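Local structure of putative heme binding protein (Tannerella forsythia, 6EU8) at residues E84-T88 and N137-K141; T91-V96 and K157-V161; F164-S168 and E192-K196. The protein probably binds heme, like other bacterial HmuY-type heme-binding proteins, and is here in the apo form. One frame throughout, in Å; residues are numbered along the deposited sequence. Where two conformers were deposited one is given.

Interaction 1 of 3, residues E84-T88 and N137-K141; sequences EAIAT and NPVLK
An Asx motif just after strand 127-136, packed on one face of strand 84-87, forms this contact. Residues E84-A87 are extended (phi -151 to -99°, psi 116 to 154°), so A85 turns its CB toward the loop while E84 and I86 point away. In the loop, N137 (chi1 t, -169°) folds its OD1 back over the next residues: it accepts from L140 N at 3.0 Å with an N-H...O angle of 166°, and weakly from V139 N at 3.1 Å. K141 N to N137 O, 3.1 Å, closes the same bend, which leads into a 3-10 segment from L140.

The bend presents V139 to the strand, and the closest CA pair is I86 with V139, 6.2 Å. V139 (chi1 t) lays CG1 along the backbone, 3.5 Å from A87 N and 3.6 Å from I86 C, while its CG2 lies 3.7 Å from A85 O. The small CB of A85 admits L140 CG at 4.0 Å and N137 OD1 at 3.8 Å. No hydrogen bond joins the segments, which bury 205 Å² by van der Waals contact. N137 ND2 is hydrogen-bonded instead to D107 OD1 and K105 O, on strand 105-111, the antiparallel neighbour of 84-87. The Asx motif thus turns the chain out of strand 127-136 and packs V139 against the large antiparallel sheet.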
ATOM      1  N   GLU A  84      -6.753   6.311   8.303  1.00 25.10           N
ATOM      2  CA  GLU A  84      -6.415   7.659   7.831  1.00 27.02           C
ATOM      3  C   GLU A  84      -4.973   7.992   8.174  1.00 26.34           C
ATOM      4  O   GLU A  84      -4.429   7.463   9.165  1.00 26.33           O
ATOM      5  CB  GLU A  84      -7.429   8.696   8.355  1.00 30.18           C
ATOM      6  CG  GLU A  84      -7.557   8.754   9.880  1.00 33.54           C
ATOM      7  CD  GLU A  84      -8.672   9.682  10.379  1.00 37.80           C
ATOM      8  OE1 GLU A  84      -9.413  10.277   9.573  1.00 38.35           O
ATOM      9  OE2 GLU A  84      -8.781   9.827  11.605  1.00 41.10           O
ATOM     10  N   ALA A  85      -4.341   8.836   7.339  1.00 25.36           N
ATOM     11  CA  ALA A  85      -2.896   9.097   7.448  1.00 24.93           C
ATOM     12  C   ALA A  85      -2.495  10.562   7.274  1.00 24.12           C
ATOM     13  O   ALA A  85      -3.196  11.329   6.624  1.00 26.22           O
ATOM     14  CB  ALA A  85      -2.164   8.255   6.386  1.00 24.65           C
ATOM     15  N   ILE A  86      -1.354  10.910   7.888  1.00 23.91           N
ATOM     16  CA  ILE A  86      -0.577  12.141   7.635  1.00 25.34           C
ATOM     17  C   ILE A  86       0.885  11.836   7.398  1.00 24.48           C
ATOM     18  O   ILE A  86       1.406  10.816   7.841  1.00 24.98           O
ATOM     19  CB  ILE A  86      -0.608  13.184   8.810  1.00 28.03           C
ATOM     20  CG1 ILE A  86      -0.011  12.601  10.103  1.00 28.82           C
ATOM     21  CG2 ILE A  86      -2.006  13.675   9.029  1.00 30.24           C
ATOM     22  CD1 ILE A  86       0.117  13.617  11.229  1.00 31.86           C
ATOM     23  N   ALA A  87       1.541  12.736   6.648  1.00 24.93           N
ATOM     24  CA  ALA A  87       2.990  12.783   6.562  1.00 25.66           C
ATOM     25  C   ALA A  87       3.480  13.881   7.494  1.00 24.84           C
ATOM     26  O   ALA A  87       3.179  15.057   7.272  1.00 29.26           O
ATOM     27  CB  ALA A  87       3.466  13.064   5.141  1.00 27.10           C
ATOM     28  N   THR A  88       4.232  13.471   8.496  1.00 26.63           N
ATOM     29  CA  THR A  88       4.871  14.422   9.408  1.00 26.58           C
ATOM     30  C   THR A  88       6.097  15.030   8.748  1.00 29.22           C
ATOM     31  O   THR A  88       6.607  14.511   7.743  1.00 27.47           O
ATOM     32  CB  THR A  88       5.304  13.799  10.752  1.00 26.74           C
ATOM     33  OG1 THR A  88       6.514  13.043  10.635  1.00 26.79           O
ATOM     34  CG2 THR A  88       4.204  12.936  11.401  1.00 28.16           C
ATOM     35  N   ASN A 137      -4.500   5.149  -0.536  1.00 21.77           N
ATOM     36  CA  ASN A 137      -4.393   6.313   0.349  1.00 20.97           C
ATOM     37  C   ASN A 137      -3.542   7.396  -0.313  1.00 22.62           C
ATOM     38  O   ASN A 137      -2.384   7.119  -0.687  1.00 21.61           O
ATOM     39  CB  ASN A 137      -3.793   5.929   1.693  1.00 21.53           C
ATOM     40  CG  ASN A 137      -3.933   7.059   2.696  1.00 22.78           C
ATOM     41  OD1 ASN A 137      -3.111   7.952   2.763  1.00 22.46           O
ATOM     42  ND2 ASN A 137      -5.044   7.050   3.413  1.00 23.38           N
ATOM     43  N   PRO A 138      -4.090   8.625  -0.484  1.00 23.41           N
ATOM     44  CA  PRO A 138      -3.371   9.668  -1.229  1.00 24.04           C
ATOM     45  C   PRO A 138      -2.187  10.292  -0.467  1.00 23.56           C
ATOM     46  O   PRO A 138      -1.326  10.905  -1.100  1.00 25.23           O
ATOM     47  CB  PRO A 138      -4.465  10.710  -1.490  1.00 25.18           C
ATOM     48  CG  PRO A 138      -5.397  10.545  -0.359  1.00 25.23           C
ATOM     49  CD  PRO A 138      -5.418   9.088  -0.052  1.00 24.42           C
ATOM     50  N   VAL A 139      -2.158  10.169   0.871  1.00 22.23           N
ATOM     51  CA  VAL A 139      -1.013  10.585   1.675  1.00 23.36           C
ATOM     52  C   VAL A 139       0.104   9.514   1.601  1.00 23.50           C
ATOM     53  O   VAL A 139       1.251   9.827   1.264  1.00 22.76           O
ATOM     54  CB  VAL A 139      -1.414  10.916   3.153  1.00 23.52           C
ATOM     55  CG1 VAL A 139      -0.183  11.068   4.057  1.00 23.76           C
ATOM     56  CG2 VAL A 139      -2.287  12.179   3.181  1.00 25.84           C
ATOM     57  N   LEU A 140      -0.232   8.255   1.854  1.00 20.91           N
ATOM     58  CA  LEU A 140       0.791   7.213   1.833  1.00 21.38           C
ATOM     59  C   LEU A 140       1.421   7.050   0.452  1.00 21.02           C
ATOM     60  O   LEU A 140       2.557   6.647   0.380  1.00 21.78           O
ATOM     61  CB  LEU A 140       0.253   5.895   2.381  1.00 20.74           C
ATOM     62  CG  LEU A 140      -0.155   5.953   3.867  1.00 22.93           C
ATOM     63  CD1 LEU A 140      -0.927   4.701   4.274  1.00 23.22           C
ATOM     64  CD2 LEU A 140       1.048   6.188   4.753  1.00 25.11           C
ATOM     65  N   LYS A 141       0.710   7.417  -0.607  1.00 20.76           N
ATOM     66  CA  LYS A 141       1.263   7.333  -1.997  1.00 21.98           C
ATOM     67  C   LYS A 141       2.536   8.150  -2.134  1.00 22.27           C
ATOM     68  O   LYS A 141       3.440   7.796  -2.917  1.00 23.07           O
ATOM     69  CB  LYS A 141       0.222   7.839  -2.992  1.00 24.21           C
ATOM     70  CG  LYS A 141       0.542   7.638  -4.480  1.00 27.65           C
ATOM     71  CD  LYS A 141      -0.463   8.393  -5.357  1.00 33.04           C
ATOM     72  CE  LYS A 141       0.027   8.591  -6.779  1.00 37.38           C
ATOM     73  NZ  LYS A 141      -0.304   7.429  -7.627  1.00 39.29           N
TER

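Interaction 2 of 3, residues T91-V96 and K157-V161; sequences TEFSKV and KSVFV
V159 is the main bump of this contact, and the bent segment T91-V96 supplies the hollow that receives it. From T91 (phi/psi -110/-8°) the chain extends through E92 and then coils into a 3-10 segment over F93-K95, tied by K95 N to E92 O at 3.1 Å and V96 N to F93 O at 3.0 Å. The facing chain, S158-V161, is extended, with psi between 124 and 148°. T91 and S158 are the closest CA pair, 5.2 Å apart.

V159 (chi1 t) points its CB toward the turn and has 94 Å² covered, the most of any residue here. Its CG2 rests on the backbone where T91 meets E92, 3.7 Å from T91 C and 3.8 Å from E92 N. Its CG1 meets the edge of the F93 ring, near its plane, at CD1 (3.9 Å), and also V96 CG2 at 3.9 Å. V96 (chi1 t) is a second bump, whose CG1 reaches V161 CG2 at 3.9 Å. At the other end T91 OG1 donates to K157 O over 2.9 Å, the one hydrogen bond between the segments. K173 NZ, from strand 169-178, hydrogen-bonds to both T91 O and K157 O. In all 284 Å² is buried, apolar cluster and polar T91-K157 end together, where a 3-10 turn of the 88-104 connection covers the approach to strand 160-163 of the antiparallel sheet.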
ATOM      1  N   THR A  91      11.871  13.041  10.662  1.00 28.87           N
ATOM      2  CA  THR A  91      12.634  11.947  10.064  0.50 30.34           C
ATOM      3  C   THR A  91      12.966  10.836  11.070  1.00 30.50           C
ATOM      4  O   THR A  91      13.464   9.794  10.684  1.00 30.31           O
ATOM      5  CB  THR A  91      13.922  12.479   9.370  0.50 31.84           C
ATOM      6  OG1 THR A  91      14.255  11.648   8.253  0.50 37.41           O
ATOM      7  CG2 THR A  91      15.132  12.543  10.319  0.50 31.46           C
ATOM      8  N   GLU A  92      12.680  11.058  12.357  1.00 32.30           N
ATOM      9  CA  GLU A  92      13.006  10.090  13.421  1.00 34.95           C
ATOM     10  C   GLU A  92      11.781   9.830  14.299  1.00 29.78           C
ATOM     11  O   GLU A  92      11.063  10.755  14.658  1.00 30.16           O
ATOM     12  CB  GLU A  92      14.154  10.625  14.296  1.00 40.66           C
ATOM     13  CG  GLU A  92      15.494  10.708  13.580  1.00 49.05           C
ATOM     14  CD  GLU A  92      16.558  11.477  14.359  1.00 56.51           C
ATOM     15  OE1 GLU A  92      16.232  12.115  15.394  1.00 55.79           O
ATOM     16  OE2 GLU A  92      17.733  11.457  13.916  1.00 63.77           O
ATOM     17  N   PHE A  93      11.568   8.570  14.666  1.00 32.12           N
ATOM     18  CA  PHE A  93      10.387   8.196  15.468  1.00 31.70           C
ATOM     19  C   PHE A  93      10.353   8.907  16.821  1.00 34.33           C
ATOM     20  O   PHE A  93       9.284   9.328  17.258  1.00 33.87           O
ATOM     21  CB  PHE A  93      10.339   6.705  15.754  1.00 32.25           C
ATOM     22  CG  PHE A  93      10.114   5.818  14.542  1.00 32.06           C
ATOM     23  CD1 PHE A  93       9.151   6.120  13.575  1.00 32.31           C
ATOM     24  CD2 PHE A  93      10.827   4.633  14.421  1.00 35.17           C
ATOM     25  CE1 PHE A  93       8.948   5.256  12.492  1.00 31.91           C
ATOM     26  CE2 PHE A  93      10.624   3.774  13.351  1.00 33.23           C
ATOM     27  CZ  PHE A  93       9.678   4.094  12.383  1.00 32.02           C
ATOM     28  N   SER A  94      11.514   9.062  17.455  1.00 38.05           N
ATOM     29  CA  SER A  94      11.568   9.729  18.784  1.00 38.82           C
ATOM     30  C   SER A  94      11.098  11.200  18.779  1.00 39.61           C
ATOM     31  O   SER A  94      10.762  11.748  19.834  1.00 40.58           O
ATOM     32  CB  SER A  94      12.971   9.603  19.404  1.00 40.73           C
ATOM     33  OG  SER A  94      13.979  10.175  18.594  1.00 43.85           O
ATOM     34  N   LYS A  95      11.059  11.833  17.602  1.00 36.75           N
ATOM     35  CA  LYS A  95      10.566  13.208  17.446  1.00 37.50           C
ATOM     36  C   LYS A  95       9.060  13.336  17.203  1.00 35.54           C
ATOM     37  O   LYS A  95       8.538  14.443  17.163  1.00 36.92           O
ATOM     38  CB  LYS A  95      11.295  13.885  16.285  1.00 39.65           C
ATOM     39  CG  LYS A  95      12.813  13.893  16.387  1.00 45.11           C
ATOM     40  CD  LYS A  95      13.306  15.011  17.280  1.00 50.95           C
ATOM     41  CE  LYS A  95      14.827  15.068  17.304  1.00 51.97           C
ATOM     42  NZ  LYS A  95      15.293  16.475  17.379  1.00 57.11           N
ATOM     43  N   VAL A  96       8.369  12.212  16.991  1.00 37.82           N
ATOM     44  CA  VAL A  96       6.916  12.194  16.831  1.00 37.68           C
ATOM     45  C   VAL A  96       6.385  11.772  18.197  1.00 41.30           C
ATOM     46  O   VAL A  96       6.524  10.615  18.576  1.00 40.32           O
ATOM     47  CB  VAL A  96       6.502  11.194  15.726  1.00 38.12           C
ATOM     48  CG1 VAL A  96       4.992  11.146  15.563  1.00 38.35           C
ATOM     49  CG2 VAL A  96       7.185  11.567  14.401  1.00 37.35           C
ATOM     50  N   LYS A 157      11.886  10.761   2.993  1.00 23.57           N
ATOM     51  CA  LYS A 157      12.503  10.532   4.314  1.00 24.62           C
ATOM     52  C   LYS A 157      11.528  10.816   5.470  1.00 25.71           C
ATOM     53  O   LYS A 157      11.962  10.764   6.638  1.00 25.19           O
ATOM     54  CB  LYS A 157      13.743  11.421   4.447  1.00 25.70           C
ATOM     55  CG  LYS A 157      14.824  11.148   3.423  1.00 27.46           C
ATOM     56  CD  LYS A 157      15.431   9.788   3.664  1.00 32.54           C
ATOM     57  CE  LYS A 157      16.922   9.698   3.363  1.00 41.38           C
ATOM     58  NZ  LYS A 157      17.184   9.367   1.936  1.00 44.52           N
ATOM     59  N   SER A 158      10.257  11.123   5.172  1.00 23.58           N
ATOM     60  CA  SER A 158       9.259  11.459   6.203  1.00 23.97           C
ATOM     61  C   SER A 158       8.786  10.242   7.007  1.00 23.97           C
ATOM     62  O   SER A 158       8.638   9.134   6.490  1.00 24.52           O
ATOM     63  CB  SER A 158       8.045  12.154   5.594  1.00 24.29           C
ATOM     64  OG  SER A 158       8.410  13.317   4.851  1.00 28.69           O
ATOM     65  N   VAL A 159       8.550  10.479   8.306  1.00 25.03           N
ATOM     66  CA  VAL A 159       7.767   9.548   9.144  1.00 25.57           C
ATOM     67  C   VAL A 159       6.284   9.823   8.899  1.00 23.21           C
ATOM     68  O   VAL A 159       5.808  10.954   9.051  1.00 24.22           O
ATOM     69  CB  VAL A 159       8.083   9.729  10.665  1.00 24.83           C
ATOM     70  CG1 VAL A 159       7.206   8.840  11.545  1.00 27.28           C
ATOM     71  CG2 VAL A 159       9.536   9.357  10.943  1.00 27.35           C
ATOM     72  N   PHE A 160       5.549   8.770   8.499  1.00 23.38           N
ATOM     73  CA  PHE A 160       4.092   8.790   8.384  1.00 23.10           C
ATOM     74  C   PHE A 160       3.432   8.321   9.686  1.00 23.66           C
ATOM     75  O   PHE A 160       3.997   7.502  10.410  1.00 25.02           O
ATOM     76  CB  PHE A 160       3.582   7.918   7.187  1.00 23.82           C
ATOM     77  CG  PHE A 160       4.062   8.399   5.841  1.00 24.59           C
ATOM     78  CD1 PHE A 160       5.301   8.010   5.357  1.00 26.07           C
ATOM     79  CD2 PHE A 160       3.275   9.214   5.067  1.00 25.22           C
ATOM     80  CE1 PHE A 160       5.786   8.475   4.110  1.00 26.85           C
ATOM     81  CE2 PHE A 160       3.733   9.666   3.818  1.00 26.29           C
ATOM     82  CZ  PHE A 160       4.987   9.292   3.340  1.00 24.83           C
ATOM     83  N   VAL A 161       2.258   8.867   9.968  1.00 24.11           N
ATOM     84  CA  VAL A 161       1.429   8.347  11.057  1.00 25.12           C
ATOM     85  C   VAL A 161       0.077   7.924  10.479  1.00 23.76           C
ATOM     86  O   VAL A 161      -0.573   8.691   9.775  1.00 24.88           O
ATOM     87  CB  VAL A 161       1.256   9.351  12.214  1.00 27.62           C
ATOM     88  CG1 VAL A 161       0.409   8.695  13.315  1.00 30.50           C
ATOM     89  CG2 VAL A 161       2.632   9.774  12.779  1.00 28.31           C
TER

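Interaction 3 of 3, residues F164-S168 and E192-K196; sequences FKDGS and EFQPK
A beta hairpin, turning through a type I turn with a G1 bulge (F164-G167), links antiparallel strands 160-163 and 169-178 and packs against the C-terminal end of strand 184-194. K165 (-64/-23°) and D166 (-89/5°) hold the turn's central positions, with G167 N to F164 O at 3.0 Å; F164 N to S168 O, also 3.0 Å, completes the bulge. G167 has phi 88°, psi -9°, and this positive phi calls for glycine: a CB would be jammed against the preceding carbonyl O and would lie 3.6 Å from K196 CG.

D166 (chi1 p, 72°) curls back in an Asx turn: OD1 accepts from S168 N at 3.2 Å, angle 158°. The nearest CA pair is S168 with P195, 5.1 Å. S168 (chi1 m) sets CB 3.4 Å from F193 CZ and 3.3 Å from Q194 O. F193 (chi1 t, chi2 88°) swings its ring across to the turn, so that CE1 lies 3.9 Å from F164 CD2; F164 takes chi1 m, and H70 meets both rings. Q194 (chi1 t, chi2 p) folds NE2 onto P195 O, 2.9 Å. A water 2.9 Å from D166 OD2, to which it can donate, accepts from K196 N (3.0 Å) and lies 2.5 Å from S168 OG. K196, the C-terminal residue, coils its side chain (chi1 m, chi2 m) back over the turn, and NZ donates to G167 O at 3.0 Å.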
ATOM      1  N   PHE A 164      -5.893   3.759  12.859  1.00 30.00           N
ATOM      2  CA  PHE A 164      -6.676   2.591  12.427  1.00 29.56           C
ATOM      3  C   PHE A 164      -8.087   2.539  13.026  1.00 33.89           C
ATOM      4  O   PHE A 164      -8.388   3.278  13.975  1.00 32.72           O
ATOM      5  CB  PHE A 164      -5.891   1.312  12.694  1.00 30.46           C
ATOM      6  CG  PHE A 164      -4.558   1.294  11.993  1.00 30.44           C
ATOM      7  CD1 PHE A 164      -4.513   1.254  10.599  1.00 30.62           C
ATOM      8  CD2 PHE A 164      -3.365   1.366  12.705  1.00 30.93           C
ATOM      9  CE1 PHE A 164      -3.293   1.290   9.937  1.00 28.82           C
ATOM     10  CE2 PHE A 164      -2.136   1.379  12.047  1.00 31.36           C
ATOM     11  CZ  PHE A 164      -2.108   1.348  10.655  1.00 30.18           C
ATOM     12  N   LYS A 165      -8.938   1.692  12.428  1.00 33.73           N
ATOM     13  CA  LYS A 165     -10.378   1.671  12.732  1.00 37.62           C
ATOM     14  C   LYS A 165     -10.708   1.273  14.175  1.00 38.46           C
ATOM     15  O   LYS A 165     -11.795   1.620  14.661  1.00 35.05           O
ATOM     16  CB  LYS A 165     -11.155   0.787  11.744  1.00 38.09           C
ATOM     17  CG  LYS A 165     -10.894  -0.701  11.836  1.00 38.90           C
ATOM     18  CD  LYS A 165     -11.626  -1.465  10.744  1.00 43.39           C
ATOM     19  CE  LYS A 165     -11.354  -2.959  10.861  1.00 46.41           C
ATOM     20  NZ  LYS A 165     -12.524  -3.771  10.411  1.00 49.08           N
ATOM     21  N   ASP A 166      -9.787   0.565  14.838  1.00 35.57           N
ATOM     22  CA  ASP A 166      -9.915   0.251  16.280  1.00 34.67           C
ATOM     23  C   ASP A 166      -9.324   1.285  17.277  1.00 33.85           C
ATOM     24  O   ASP A 166      -9.330   1.048  18.492  1.00 35.01           O
ATOM     25  CB  ASP A 166      -9.390  -1.169  16.569  1.00 36.43           C
ATOM     26  CG  ASP A 166      -7.883  -1.282  16.489  1.00 36.95           C
ATOM     27  OD1 ASP A 166      -7.265  -0.428  15.805  1.00 33.00           O
ATOM     28  OD2 ASP A 166      -7.332  -2.240  17.088  1.00 35.08           O
ATOM     29  N   GLY A 167      -8.838   2.425  16.801  1.00 34.61           N
ATOM     30  CA  GLY A 167      -8.148   3.401  17.658  1.00 32.94           C
ATOM     31  C   GLY A 167      -6.631   3.225  17.839  1.00 33.53           C
ATOM     32  O   GLY A 167      -5.979   4.114  18.402  1.00 34.20           O
ATOM     33  N   SER A 168      -6.071   2.112  17.363  0.50 33.17           N
ATOM     34  CA  SER A 168      -4.624   1.951  17.336  0.50 32.62           C
ATOM     35  C   SER A 168      -4.031   2.940  16.335  0.50 30.05           C
ATOM     36  O   SER A 168      -4.751   3.659  15.628  0.50 27.77           O
ATOM     37  CB  SER A 168      -4.240   0.527  16.956  0.50 33.69           C
ATOM     38  OG  SER A 168      -4.647  -0.417  17.938  0.50 37.75           O
ATOM     39  N   GLU A 192       6.528   1.622  14.447  1.00 27.42           N
ATOM     40  CA  GLU A 192       6.211   1.565  15.895  1.00 27.37           C
ATOM     41  C   GLU A 192       4.671   1.647  16.025  1.00 25.04           C
ATOM     42  O   GLU A 192       4.079   2.694  15.772  1.00 26.71           O
ATOM     43  CB  GLU A 192       6.936   2.690  16.666  1.00 30.90           C
ATOM     44  CG  GLU A 192       8.453   2.645  16.498  1.00 32.89           C
ATOM     45  CD  GLU A 192       9.233   3.532  17.472  1.00 34.79           C
ATOM     46  OE1 GLU A 192       8.637   4.402  18.127  1.00 36.39           O
ATOM     47  OE2 GLU A 192      10.479   3.351  17.554  1.00 34.64           O
ATOM     48  N   PHE A 193       4.050   0.531  16.407  1.00 28.06           N
ATOM     49  CA  PHE A 193       2.573   0.383  16.488  1.00 27.08           C
ATOM     50  C   PHE A 193       2.123   0.444  17.953  1.00 27.90           C
ATOM     51  O   PHE A 193       2.668  -0.301  18.749  1.00 29.58           O
ATOM     52  CB  PHE A 193       2.175  -0.972  15.891  1.00 28.19           C
ATOM     53  CG  PHE A 193       0.701  -1.292  15.969  1.00 29.67           C
ATOM     54  CD1 PHE A 193      -0.182  -0.897  14.971  1.00 29.81           C
ATOM     55  CD2 PHE A 193       0.204  -2.036  17.028  1.00 32.07           C
ATOM     56  CE1 PHE A 193      -1.534  -1.200  15.034  1.00 31.19           C
ATOM     57  CE2 PHE A 193      -1.139  -2.349  17.095  1.00 32.68           C
ATOM     58  CZ  PHE A 193      -2.018  -1.926  16.109  1.00 32.57           C
ATOM     59  N   GLN A 194       1.149   1.307  18.245  1.00 29.16           N
ATOM     60  CA  GLN A 194       0.523   1.396  19.586  1.00 30.56           C
ATOM     61  C   GLN A 194      -0.835   0.636  19.610  1.00 31.19           C
ATOM     62  O   GLN A 194      -1.814   1.190  19.103  1.00 32.46           O
ATOM     63  CB  GLN A 194       0.320   2.863  19.957  1.00 33.87           C
ATOM     64  CG  GLN A 194      -0.336   3.072  21.333  1.00 35.46           C
ATOM     65  CD  GLN A 194       0.415   2.373  22.458  1.00 40.81           C
ATOM     66  OE1 GLN A 194       1.531   2.760  22.796  1.00 39.56           O
ATOM     67  NE2 GLN A 194      -0.179   1.313  23.016  1.00 38.86           N
ATOM     68  N   PRO A 195      -0.891  -0.589  20.224  1.00 32.27           N
ATOM     69  CA  PRO A 195      -2.180  -1.297  20.336  1.00 34.81           C
ATOM     70  C   PRO A 195      -3.155  -0.638  21.315  1.00 37.12           C
ATOM     71  O   PRO A 195      -2.739   0.094  22.225  1.00 40.06           O
ATOM     72  CB  PRO A 195      -1.803  -2.702  20.822  1.00 34.72           C
ATOM     73  CG  PRO A 195      -0.313  -2.777  20.794  1.00 34.75           C
ATOM     74  CD  PRO A 195       0.197  -1.382  20.838  1.00 34.54           C
ATOM     75  N   LYS A 196      -4.443  -0.885  21.094  1.00 37.61           N
ATOM     76  CA  LYS A 196      -5.499  -0.503  22.038  1.00 40.06           C
ATOM     77  C   LYS A 196      -6.049  -1.767  22.690  1.00 42.28           C
ATOM     78  O   LYS A 196      -5.731  -2.898  22.317  1.00 40.20           O
ATOM     79  CB  LYS A 196      -6.636   0.249  21.325  1.00 40.53           C
ATOM     80  CG  LYS A 196      -6.382   1.733  21.111  1.00 42.81           C
ATOM     81  CD  LYS A 196      -6.244   2.460  22.442  1.00 46.05           C
ATOM     82  CE  LYS A 196      -6.618   3.924  22.341  1.00 48.69           C
ATOM     83  NZ  LYS A 196      -5.725   4.633  21.387  1.00 51.95           N
ATOM     84  OXT LYS A 196      -6.833  -1.676  23.634  1.00 45.97           O
TER
HETATM   85  O   HOH W   1      -4.979  -2.718  18.793  1.00 42.15           O

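All three contacts reach the same large antiparallel sheet. Interactions 1 and 2 meet where strands 84-87 and 160-163 pair: I86 O lies 3.0 Å from V161 N and T88 OG1 2.7 Å from V159 O, both probable hydrogen bonds. Their centres are 13 Å apart, and their segments alternate along the chain. Interaction 3 follows in series, its centre about 16 Å from that of interaction 1 and 17 Å from that of interaction 2, which it touches through F93 CD2 and E192 OE2 at 3.4 Å. Two loop contacts and the C-terminal tail are thus all tied to neighbouring strands of one sheet in this HmuY-like protein, in the order 84-87, 160-163, 169-178, 184-194.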